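Local structure of cytochrome c XoxG (Methylobacterium extorquens, 6ONQ) at residues E43-E46 with P47-K50; Y62-K65 with D66-T70; V80-F83 with T84-G87; R118-Y121 with E122-Y125. The protein carries a covalently attached heme c and probably transfers electrons in lanthanide-dependent methanol oxidation. All blocks are in the same frame, centred on the assembly; numbering follows the deposited sequence.

Contact 1 of 4, residues E43-E46 with P47-K50; sequences EIDE and PVLK
Asp45 presents two acceptors to the first turn of helix 46-51. Its backbone O receives Leu49 N at 2.8 Å with an N-H...O angle of 170°, and its carboxylate atom OD1 receives Val48 N at 3.2 Å. The second bond is straight at the hydrogen, 172°, although the donor stands well above the carboxylate plane. Asp45 is thus the N-cap of the helix, and the next bond of the series runs from Lys50 N to Glu46 O at 2.7 Å. With CG anti to the backbone N (chi1 -178°), the Asp45 carboxylate also lies beside Pro47, whose CD is 3.1 Å from OD1, and against Val48 CG2. Further out, Ile44 CG2 meets Leu49 CD2 at 3.7 Å, while the bent Glu46 side chain runs beside Leu49 and points the same way. Asp45 OD2 makes a salt bridge with Lys117, tying the cap to helix 112-118. With an alanine here the capping carboxylate is gone, which would probably leave Val48 N without its acceptor and Lys117 without its charge partner. A carboxylate at the N-terminal end of a helix is likely to be stabilised by the helix dipole as well as by the lysine.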
loop_
_atom_site.group_PDB
_atom_site.type_symbol
_atom_site.label_atom_id
_atom_site.label_comp_id
_atom_site.label_asym_id
_atom_site.label_seq_id
_atom_site.Cartn_x
_atom_site.Cartn_y
_atom_site.Cartn_z
ATOM N N GLU A 43 -15.431 0.134 8.051
ATOM C CA GLU A 43 -14.236 0.444 8.830
ATOM C C GLU A 43 -13.432 1.594 8.224
ATOM O O GLU A 43 -12.210 1.642 8.364
ATOM C CB GLU A 43 -13.361 -0.801 8.995
ATOM C CG GLU A 43 -13.061 -1.151 10.458
ATOM C CD GLU A 43 -12.463 -2.540 10.633
ATOM O OE1 GLU A 43 -13.136 -3.527 10.264
ATOM O OE2 GLU A 43 -11.326 -2.645 11.148
ATOM N N ILE A 44 -14.109 2.544 7.572
ATOM C CA ILE A 44 -13.426 3.704 7.007
ATOM C C ILE A 44 -12.925 4.621 8.119
ATOM O O ILE A 44 -13.601 4.829 9.139
ATOM C CB ILE A 44 -14.360 4.457 6.046
ATOM C CG1 ILE A 44 -14.647 3.592 4.820
ATOM C CG2 ILE A 44 -13.757 5.808 5.633
ATOM C CD1 ILE A 44 -15.288 4.339 3.677
ATOM N N ASP A 45 -11.720 5.169 7.921
ATOM C CA ASP A 45 -11.090 6.147 8.808
ATOM C C ASP A 45 -11.011 7.450 8.016
ATOM O O ASP A 45 -10.096 7.644 7.213
ATOM C CB ASP A 45 -9.714 5.650 9.264
ATOM C CG ASP A 45 -9.010 6.602 10.244
ATOM O OD1 ASP A 45 -9.101 7.838 10.074
ATOM O OD2 ASP A 45 -8.332 6.103 11.178
ATOM N N GLU A 46 -11.973 8.341 8.242
ATOM C CA GLU A 46 -12.092 9.510 7.377
ATOM C C GLU A 46 -10.851 10.392 7.380
ATOM O O GLU A 46 -10.424 10.808 6.287
ATOM C CB GLU A 46 -13.347 10.311 7.754
ATOM C CG GLU A 46 -14.638 9.703 7.226
ATOM C CD GLU A 46 -14.747 9.768 5.708
ATOM O OE1 GLU A 46 -14.027 10.588 5.086
ATOM O OE2 GLU A 46 -15.552 8.992 5.142
ATOM N N PRO A 47 -10.237 10.720 8.522
ATOM C CA PRO A 47 -9.024 11.558 8.466
ATOM C C PRO A 47 -7.888 10.932 7.674
ATOM O O PRO A 47 -7.215 11.627 6.900
ATOM C CB PRO A 47 -8.662 11.731 9.945
ATOM C CG PRO A 47 -9.951 11.525 10.676
ATOM C CD PRO A 47 -10.698 10.506 9.907
ATOM N N VAL A 48 -7.652 9.630 7.850
ATOM C CA VAL A 48 -6.621 8.955 7.071
ATOM C C VAL A 48 -7.009 8.898 5.599
ATOM O O VAL A 48 -6.177 9.136 4.717
ATOM C CB VAL A 48 -6.352 7.554 7.640
ATOM C CG1 VAL A 48 -5.465 6.776 6.697
ATOM C CG2 VAL A 48 -5.701 7.663 8.999
ATOM N N LEU A 49 -8.274 8.590 5.308
ATOM C CA LEU A 49 -8.739 8.594 3.921
ATOM C C LEU A 49 -8.625 9.979 3.291
ATOM O O LEU A 49 -8.196 10.108 2.138
ATOM C CB LEU A 49 -10.181 8.090 3.853
ATOM C CG LEU A 49 -10.997 8.331 2.580
ATOM C CD1 LEU A 49 -10.325 7.710 1.373
ATOM C CD2 LEU A 49 -12.405 7.788 2.750
ATOM N N LYS A 50 -9.010 11.028 4.019
ATOM C CA LYS A 50 -8.944 12.371 3.452
ATOM C C LYS A 50 -7.509 12.766 3.124
ATOM O O LYS A 50 -7.254 13.413 2.100
ATOM C CB LYS A 50 -9.572 13.382 4.411
ATOM C CG LYS A 50 -9.779 14.777 3.820
ATOM C CD LYS A 50 -9.410 15.863 4.834
ATOM C CE LYS A 50 -10.357 17.063 4.769
ATOM N NZ LYS A 50 -10.425 17.793 6.079
#

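Contact 2 of 4, residues Y62-K65 with D66-T70; sequences YFDK and DGHPT
Asp64 OD1 accepts His68 N at 2.8 Å, the shortest hydrogen bond between residues 62-65 and 66-70, with the donor above the carboxylate plane. Asp66 N also lies 3.0 Å from Asp64 OD1. The Asp64 CG sits between backbone N and carbonyl carbon (chi1 61°), a torsion that turns the carboxylate in over the turn it serves. That turn is type I, from Asp64 to Gly67, and Gly67 N closes it on Asp64 O at 3.0 Å. Gly67, the last residue of the turn, has a positive phi of 84°, where a side chain would press on the preceding carbonyl oxygen. Beyond the turn, Asp64 N donates to His68 O at 2.9 Å, in the carbonyl plane, and Phe63 pairs with Pro69 as an antiparallel non-hydrogen-bonded pair. The Phe63 ring carries CD2 to 3.7 Å from Gly67 O. His68 has Asp66 O over one ring face, and its plane stands 77° from the Asp64 carboxylate. At the exposed tip, Lys65 NZ and Asp66 OD1 form a weak salt bridge, 3.5 Å long. The whole is a beta hairpin joining strand 61-63 to strand 69-74. Arg164 of helix 156-167 binds both Asp64 OD2 and Pro69 O, Pro69 packs on Val161 of that helix, and Phe63 is bonded through its backbone to strand 56-58 on its other side.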
loop_
_atom_site.group_PDB
_atom_site.type_symbol
_atom_site.label_atom_id
_atom_site.label_comp_id
_atom_site.label_asym_id
_atom_site.label_seq_id
_atom_site.Cartn_x
_atom_site.Cartn_y
_atom_site.Cartn_z
ATOM N N TYR A 62 -0.696 7.408 -8.667
ATOM C CA TYR A 62 -1.396 8.488 -7.995
ATOM C C TYR A 62 -0.571 9.028 -6.833
ATOM O O TYR A 62 0.202 8.302 -6.203
ATOM C CB TYR A 62 -2.760 8.014 -7.506
ATOM C CG TYR A 62 -3.615 7.483 -8.619
ATOM C CD1 TYR A 62 -3.493 6.167 -9.043
ATOM C CD2 TYR A 62 -4.530 8.298 -9.268
ATOM C CE1 TYR A 62 -4.268 5.669 -10.070
ATOM C CE2 TYR A 62 -5.308 7.810 -10.300
ATOM C CZ TYR A 62 -5.167 6.492 -10.700
ATOM O OH TYR A 62 -5.932 5.981 -11.722
ATOM N N PHE A 63 -0.738 10.323 -6.565
ATOM C CA PHE A 63 -0.048 11.014 -5.483
ATOM C C PHE A 63 -1.036 11.869 -4.699
ATOM O O PHE A 63 -2.078 12.279 -5.220
ATOM C CB PHE A 63 1.087 11.886 -6.023
ATOM C CG PHE A 63 2.110 11.123 -6.808
ATOM C CD1 PHE A 63 1.968 10.955 -8.172
ATOM C CD2 PHE A 63 3.215 10.570 -6.179
ATOM C CE1 PHE A 63 2.911 10.253 -8.900
ATOM C CE2 PHE A 63 4.165 9.867 -6.900
ATOM C CZ PHE A 63 4.012 9.708 -8.264
ATOM N N ASP A 64 -0.707 12.130 -3.434
ATOM C CA ASP A 64 -1.531 12.994 -2.599
ATOM C C ASP A 64 -0.987 14.424 -2.641
ATOM O O ASP A 64 0.027 14.705 -3.287
ATOM C CB ASP A 64 -1.612 12.450 -1.168
ATOM C CG ASP A 64 -0.246 12.372 -0.466
ATOM O OD1 ASP A 64 0.723 13.033 -0.905
ATOM O OD2 ASP A 64 -0.143 11.642 0.549
ATOM N N LYS A 65 -1.654 15.347 -1.936
ATOM C CA LYS A 65 -1.196 16.736 -1.965
ATOM C C LYS A 65 0.210 16.902 -1.395
ATOM O O LYS A 65 0.888 17.869 -1.755
ATOM C CB LYS A 65 -2.172 17.663 -1.229
ATOM C CG LYS A 65 -2.260 17.461 0.277
ATOM C CD LYS A 65 -3.426 18.251 0.867
ATOM C CE LYS A 65 -4.028 17.556 2.084
ATOM N NZ LYS A 65 -2.989 16.994 2.997
ATOM N N ASP A 66 0.679 15.975 -0.549
ATOM C CA ASP A 66 2.034 16.030 0.006
ATOM C C ASP A 66 3.100 15.433 -0.912
ATOM O O ASP A 66 4.273 15.377 -0.520
ATOM C CB ASP A 66 2.088 15.309 1.357
ATOM C CG ASP A 66 1.146 15.911 2.375
ATOM O OD1 ASP A 66 0.047 15.346 2.577
ATOM O OD2 ASP A 66 1.499 16.956 2.962
ATOM N N GLY A 67 2.736 14.984 -2.110
ATOM C CA GLY A 67 3.690 14.376 -3.016
ATOM C C GLY A 67 3.955 12.903 -2.794
ATOM O O GLY A 67 4.858 12.351 -3.436
ATOM N N HIS A 68 3.186 12.237 -1.913
ATOM C CA HIS A 68 3.454 10.857 -1.562
ATOM C C HIS A 68 2.484 9.909 -2.267
ATOM O O HIS A 68 1.360 10.294 -2.603
ATOM C CB HIS A 68 3.356 10.680 -0.045
ATOM C CG HIS A 68 4.378 11.467 0.711
ATOM N ND1 HIS A 68 4.050 12.325 1.738
ATOM C CD2 HIS A 68 5.725 11.537 0.576
ATOM C CE1 HIS A 68 5.150 12.889 2.204
ATOM N NE2 HIS A 68 6.181 12.426 1.520
ATOM N N PRO A 69 2.902 8.668 -2.514
ATOM C CA PRO A 69 2.054 7.736 -3.262
ATOM C C PRO A 69 0.741 7.472 -2.547
ATOM O O PRO A 69 0.655 7.529 -1.319
ATOM C CB PRO A 69 2.903 6.462 -3.338
ATOM C CG PRO A 69 4.291 6.912 -3.126
ATOM C CD PRO A 69 4.216 8.089 -2.199
ATOM N N THR A 70 -0.290 7.174 -3.337
ATOM C CA THR A 70 -1.602 6.872 -2.789
ATOM C C THR A 70 -2.328 5.932 -3.737
ATOM O O THR A 70 -1.852 5.630 -4.835
ATOM C CB THR A 70 -2.430 8.142 -2.536
ATOM O OG1 THR A 70 -3.471 7.844 -1.610
ATOM C CG2 THR A 70 -3.063 8.662 -3.807
#

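Contact 3 of 4, residues V80-F83 with T84-G87; sequences VDWF and TYSG
Trp82 and Tyr85 both hold CG anti to the backbone N (chi1 169° and 171°), which brings their rings together along one side of the helix. Trp82 CZ3 comes to 3.5 Å from Tyr85 CD2, and the two planes meet obliquely at 43°. Ser86 CB lies over a face of the same indole, 4.1 Å from the centroid of the five-membered ring, as a CH-pi contact; its OG is bonded to Asp158. Asp81 is the N-cap of helix 82-94. Its OD1 accepts Thr84 OG1 at 2.5 Å, on the syn side and somewhat out of the carboxylate plane, and Thr84 N by a weak bond, while OD2 takes Phe83 N, also weakly. The first turns then run in regular alpha-helical order: Tyr85 N to Asp81 O at 3.3 Å, Ser86 N to Trp82 O at 2.7 Å and Gly87 N to Phe83 O at 2.8 Å. Replacing Asp81 by an alanine would remove the cap and would probably set the Thr84 hydroxyl free to turn, with Phe83 N losing its weak acceptor. Ahead of the cap, Val80 crosses Tyr85 at about a right angle, CG2 against CB at 4.0 Å. Val80 also packs on Ile73 of strand 69-74, and Tyr85 faces Lys179 in a cation-pi contact.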
loop_
_atom_site.group_PDB
_atom_site.type_symbol
_atom_site.label_atom_id
_atom_site.label_comp_id
_atom_site.label_asym_id
_atom_site.label_seq_id
_atom_site.Cartn_x
_atom_site.Cartn_y
_atom_site.Cartn_z
ATOM N N VAL A 80 -9.309 -1.387 -8.436
ATOM C CA VAL A 80 -8.207 -0.735 -7.734
ATOM C C VAL A 80 -7.117 -0.358 -8.724
ATOM O O VAL A 80 -6.972 -0.974 -9.781
ATOM C CB VAL A 80 -7.603 -1.614 -6.618
ATOM C CG1 VAL A 80 -8.683 -2.118 -5.664
ATOM C CG2 VAL A 80 -6.815 -2.752 -7.219
ATOM N N ASP A 81 -6.343 0.669 -8.370
ATOM C CA ASP A 81 -5.204 1.078 -9.178
ATOM C C ASP A 81 -4.145 -0.019 -9.180
ATOM O O ASP A 81 -4.180 -0.958 -8.379
ATOM C CB ASP A 81 -4.607 2.393 -8.659
ATOM C CG ASP A 81 -3.691 2.205 -7.428
ATOM O OD1 ASP A 81 -4.198 1.902 -6.317
ATOM O OD2 ASP A 81 -2.457 2.386 -7.567
ATOM N N TRP A 82 -3.173 0.124 -10.082
ATOM C CA TRP A 82 -2.182 -0.928 -10.263
ATOM C C TRP A 82 -1.417 -1.201 -8.975
ATOM O O TRP A 82 -1.259 -2.356 -8.563
ATOM C CB TRP A 82 -1.214 -0.563 -11.383
ATOM C CG TRP A 82 -0.057 -1.491 -11.406
ATOM C CD1 TRP A 82 1.227 -1.212 -11.040
ATOM C CD2 TRP A 82 -0.079 -2.868 -11.782
ATOM N NE1 TRP A 82 2.011 -2.331 -11.174
ATOM C CE2 TRP A 82 1.232 -3.363 -11.627
ATOM C CE3 TRP A 82 -1.079 -3.734 -12.235
ATOM C CZ2 TRP A 82 1.567 -4.686 -11.908
ATOM C CZ3 TRP A 82 -0.745 -5.044 -12.517
ATOM C CH2 TRP A 82 0.568 -5.507 -12.355
ATOM N N PHE A 83 -0.950 -0.147 -8.309
ATOM C CA PHE A 83 -0.043 -0.349 -7.186
ATOM C C PHE A 83 -0.751 -0.938 -5.975
ATOM O O PHE A 83 -0.119 -1.637 -5.179
ATOM C CB PHE A 83 0.656 0.956 -6.835
ATOM C CG PHE A 83 1.671 1.354 -7.848
ATOM C CD1 PHE A 83 1.279 1.875 -9.069
ATOM C CD2 PHE A 83 3.017 1.159 -7.610
ATOM C CE1 PHE A 83 2.216 2.220 -10.019
ATOM C CE2 PHE A 83 3.964 1.503 -8.560
ATOM C CZ PHE A 83 3.564 2.033 -9.760
ATOM N N THR A 84 -2.051 -0.702 -5.816
ATOM C CA THR A 84 -2.761 -1.432 -4.773
ATOM C C THR A 84 -2.791 -2.921 -5.094
ATOM O O THR A 84 -2.497 -3.759 -4.233
ATOM C CB THR A 84 -4.175 -0.886 -4.586
ATOM O OG1 THR A 84 -4.117 0.498 -4.218
ATOM C CG2 THR A 84 -4.886 -1.653 -3.488
ATOM N N TYR A 85 -3.129 -3.269 -6.340
ATOM C CA TYR A 85 -3.100 -4.668 -6.762
ATOM C C TYR A 85 -1.707 -5.261 -6.574
ATOM O O TYR A 85 -1.538 -6.276 -5.887
ATOM C CB TYR A 85 -3.559 -4.782 -8.224
ATOM C CG TYR A 85 -3.367 -6.150 -8.855
ATOM C CD1 TYR A 85 -4.295 -7.172 -8.656
ATOM C CD2 TYR A 85 -2.261 -6.418 -9.656
ATOM C CE1 TYR A 85 -4.118 -8.423 -9.232
ATOM C CE2 TYR A 85 -2.077 -7.667 -10.235
ATOM C CZ TYR A 85 -3.008 -8.665 -10.020
ATOM O OH TYR A 85 -2.823 -9.904 -10.597
ATOM N N SER A 86 -0.692 -4.614 -7.149
ATOM C CA SER A 86 0.664 -5.144 -7.085
ATOM C C SER A 86 1.155 -5.256 -5.645
ATOM O O SER A 86 1.781 -6.256 -5.269
ATOM C CB SER A 86 1.599 -4.264 -7.909
ATOM O OG SER A 86 2.949 -4.636 -7.707
ATOM N N GLY A 87 0.874 -4.240 -4.823
ATOM C CA GLY A 87 1.313 -4.259 -3.438
ATOM C C GLY A 87 0.684 -5.361 -2.608
ATOM O O GLY A 87 1.329 -5.892 -1.700
#

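Contact 4 of 4, residues R118-Y121 with E122-Y125; sequences RLSY and EEFY. With HEC (heme c), chain B.
Glu123 reaches back to Ser120 along its own length: CB lies 3.5 Å from Ser120 OG, CG runs past the same hydroxyl, CD stays near it at 3.9 Å from Ser120 OG, and the chain, extended beyond CG, delivers OE1 to Ser120 N at 3.1 Å. That bond is nearly straight, 170°, and uses the anti lone pair of OE1. In return Ser120 OG, set between its backbone N and carbonyl carbon (chi1 59°), accepts Glu123 N in a weak bond of 3.4 Å. These two reciprocal bonds make a capping box, with Ser120 as N-cap of helix 121-130; an additional weak bond runs from the hydroxyl to OE1. The backbone continues with Phe124 N on Ser120 O at 3.1 Å and Tyr125 N on Tyr121 O. Tyr121 and Tyr125 lie side by side and point the same way, Tyr121 OH near Tyr125 CD2 and bonded to Asn157 of helix 156-167. On the heme side, Arg118 NH2 donates to the propionate oxygen O2A of heme c at 2.6 Å, the oxygen lying at the guanidinium edge and the bond bent to 132° at the hydrogen. Phe124 brings CD1 to 3.7 Å from the heme methyl CMA. Ser115 and Lys132 also hydrogen-bond the heme. The chemistry therefore divides: the capping box supplies acceptors for Glu123 N, weakly, and Ser120 N, whereas Arg118 would be expected to offset a propionate's negative charge.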
loop_
_atom_site.group_PDB
_atom_site.type_symbol
_atom_site.label_atom_id
_atom_site.label_comp_id
_atom_site.label_asym_id
_atom_site.label_seq_id
_atom_site.Cartn_x
_atom_site.Cartn_y
_atom_site.Cartn_z
ATOM N N ARG A 118 -0.351 6.119 11.622
ATOM C CA ARG A 118 0.653 7.001 12.216
ATOM C C ARG A 118 1.849 7.251 11.308
ATOM O O ARG A 118 2.304 8.389 11.183
ATOM C CB ARG A 118 1.176 6.416 13.521
ATOM C CG ARG A 118 0.116 5.918 14.426
ATOM C CD ARG A 118 0.738 5.169 15.564
ATOM N NE ARG A 118 1.025 3.801 15.177
ATOM C CZ ARG A 118 2.251 3.329 15.015
ATOM N NH1 ARG A 118 3.296 4.124 15.210
ATOM N NH2 ARG A 118 2.426 2.064 14.659
ATOM N N LEU A 119 2.386 6.195 10.706
ATOM C CA LEU A 119 3.659 6.280 9.998
ATOM C C LEU A 119 3.530 7.053 8.693
ATOM O O LEU A 119 2.671 6.746 7.858
ATOM C CB LEU A 119 4.185 4.882 9.700
ATOM C CG LEU A 119 4.546 3.997 10.877
ATOM C CD1 LEU A 119 5.049 2.695 10.321
ATOM C CD2 LEU A 119 5.591 4.648 11.767
ATOM N N SER A 120 4.420 8.029 8.499
ATOM C CA SER A 120 4.485 8.742 7.233
ATOM C C SER A 120 5.111 7.850 6.165
ATOM O O SER A 120 5.594 6.747 6.435
ATOM C CB SER A 120 5.277 10.043 7.375
ATOM O OG SER A 120 6.605 9.822 7.811
ATOM N N TYR A 121 5.100 8.342 4.927
ATOM C CA TYR A 121 5.684 7.558 3.846
ATOM C C TYR A 121 7.166 7.296 4.092
ATOM O O TYR A 121 7.651 6.182 3.874
ATOM C CB TYR A 121 5.481 8.265 2.510
ATOM C CG TYR A 121 6.336 7.685 1.425
ATOM C CD1 TYR A 121 6.096 6.405 0.954
ATOM C CD2 TYR A 121 7.400 8.405 0.879
ATOM C CE1 TYR A 121 6.886 5.844 -0.041
ATOM C CE2 TYR A 121 8.200 7.853 -0.125
ATOM C CZ TYR A 121 7.934 6.567 -0.576
ATOM O OH TYR A 121 8.705 5.985 -1.560
ATOM N N GLU A 122 7.903 8.303 4.562
ATOM C CA GLU A 122 9.343 8.133 4.698
ATOM C C GLU A 122 9.703 7.355 5.952
ATOM O O GLU A 122 10.755 6.705 5.986
ATOM C CB GLU A 122 10.041 9.496 4.687
ATOM C CG GLU A 122 9.704 10.354 3.473
ATOM C CD GLU A 122 10.577 10.051 2.239
ATOM O OE1 GLU A 122 10.647 10.927 1.336
ATOM O OE2 GLU A 122 11.184 8.946 2.168
ATOM N N GLU A 123 8.868 7.430 6.993
ATOM C CA GLU A 123 9.069 6.578 8.161
ATOM C C GLU A 123 8.915 5.116 7.779
ATOM O O GLU A 123 9.689 4.257 8.219
ATOM C CB GLU A 123 8.073 6.938 9.265
ATOM C CG GLU A 123 8.590 7.920 10.303
ATOM C CD GLU A 123 7.517 8.385 11.293
ATOM O OE1 GLU A 123 6.318 8.460 10.915
ATOM O OE2 GLU A 123 7.886 8.690 12.451
ATOM N N PHE A 124 7.910 4.819 6.958
ATOM C CA PHE A 124 7.711 3.464 6.470
ATOM C C PHE A 124 8.895 3.009 5.630
ATOM O O PHE A 124 9.411 1.904 5.816
ATOM C CB PHE A 124 6.412 3.408 5.672
ATOM C CG PHE A 124 6.216 2.136 4.915
ATOM C CD1 PHE A 124 5.575 1.061 5.504
ATOM C CD2 PHE A 124 6.650 2.022 3.610
ATOM C CE1 PHE A 124 5.388 -0.100 4.809
ATOM C CE2 PHE A 124 6.470 0.860 2.914
ATOM C CZ PHE A 124 5.837 -0.198 3.503
ATOM N N TYR A 125 9.347 3.852 4.703
ATOM C CA TYR A 125 10.446 3.454 3.829
ATOM C C TYR A 125 11.716 3.184 4.627
ATOM O O TYR A 125 12.456 2.242 4.330
ATOM C CB TYR A 125 10.685 4.523 2.761
ATOM C CG TYR A 125 11.524 4.043 1.604
ATOM C CD1 TYR A 125 12.906 3.992 1.701
ATOM C CD2 TYR A 125 10.938 3.632 0.412
ATOM C CE1 TYR A 125 13.679 3.543 0.655
ATOM C CE2 TYR A 125 11.708 3.181 -0.651
ATOM C CZ TYR A 125 13.080 3.137 -0.521
ATOM O OH TYR A 125 13.866 2.690 -1.567
HETATM FE FE HEC B . 7.869 -6.044 9.487
HETATM C CHA HEC B . 7.588 -3.994 12.246
HETATM C CHB HEC B . 6.577 -3.607 7.582
HETATM C CHC HEC B . 8.256 -8.006 6.688
HETATM C CHD HEC B . 8.628 -8.700 11.500
HETATM N NA HEC B . 7.174 -4.183 9.866
HETATM C C1A HEC B . 7.220 -3.462 11.034
HETATM C C2A HEC B . 6.840 -2.087 10.744
HETATM C C3A HEC B . 6.567 -2.003 9.451
HETATM C C4A HEC B . 6.774 -3.304 8.891
HETATM C CMA HEC B . 6.100 -0.781 8.637
HETATM C CAA HEC B . 6.744 -0.938 11.758
HETATM C CBA HEC B . 5.540 -1.244 12.636
HETATM C CGA HEC B . 5.193 -0.085 13.522
HETATM O O1A HEC B . 6.104 0.476 14.184
HETATM O O2A HEC B . 3.991 0.258 13.572
HETATM N NB HEC B . 7.506 -5.875 7.518
HETATM C C1B HEC B . 6.948 -4.753 6.956
HETATM C C2B HEC B . 6.798 -4.947 5.541
HETATM C C3B HEC B . 7.261 -6.150 5.241
HETATM C C4B HEC B . 7.707 -6.771 6.487
HETATM C CMB HEC B . 6.237 -3.932 4.532
HETATM C CAB HEC B . 7.245 -6.642 3.767
HETATM C CBB HEC B . 8.079 -7.556 3.315
HETATM N NC HEC B . 8.326 -8.020 9.170
HETATM C C1C HEC B . 8.505 -8.592 7.919
HETATM C C2C HEC B . 9.009 -9.931 8.138
HETATM C C3C HEC B . 9.110 -10.150 9.455
HETATM C C4C HEC B . 8.685 -8.938 10.142
HETATM C CMC HEC B . 9.349 -10.962 7.038
HETATM C CAC HEC B . 9.619 -11.495 10.049
HETATM C CBC HEC B . 9.075 -11.998 11.154
HETATM N ND HEC B . 8.047 -6.295 11.480
HETATM C C1D HEC B . 8.408 -7.475 12.113
HETATM C C2D HEC B . 8.523 -7.188 13.535
HETATM C C3D HEC B . 8.248 -5.896 13.730
HETATM C C4D HEC B . 7.933 -5.309 12.447
HETATM C CMD HEC B . 8.906 -8.181 14.649
HETATM C CAD HEC B . 8.237 -5.166 15.086
HETATM C CBD HEC B . 9.572 -4.489 15.380
HETATM C CGD HEC B . 9.474 -3.776 16.707
HETATM O O1D HEC B . 8.576 -4.125 17.513
HETATM O O2D HEC B . 10.291 -2.863 16.973
#

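Overall arrangement
From the N terminus the four contacts follow in series, none enclosing or crossing another. Contact 1 starts the short helix 46-51; contact 2 closes the hairpin between strands 61-63 and 69-74; contact 3 begins helix 82-94 straight after strand 79-80, an edge strand of the four-stranded antiparallel sheet to which the hairpin belongs; contact 4 begins helix 121-130 beside the heme. Contact 2 is the hub: Tyr62 CE1 packs on Asp81 CB of contact 3 at 3.6 Å, and His68 CD2 meets Tyr121 CD2 of contact 4 at the same distance. Contact 1 touches none of the others. Contacts 3 and 4, about 19 Å apart between centres, lie on opposite sides of the chain's centre, and helix 156-167 packs against contacts 2, 3 and 4.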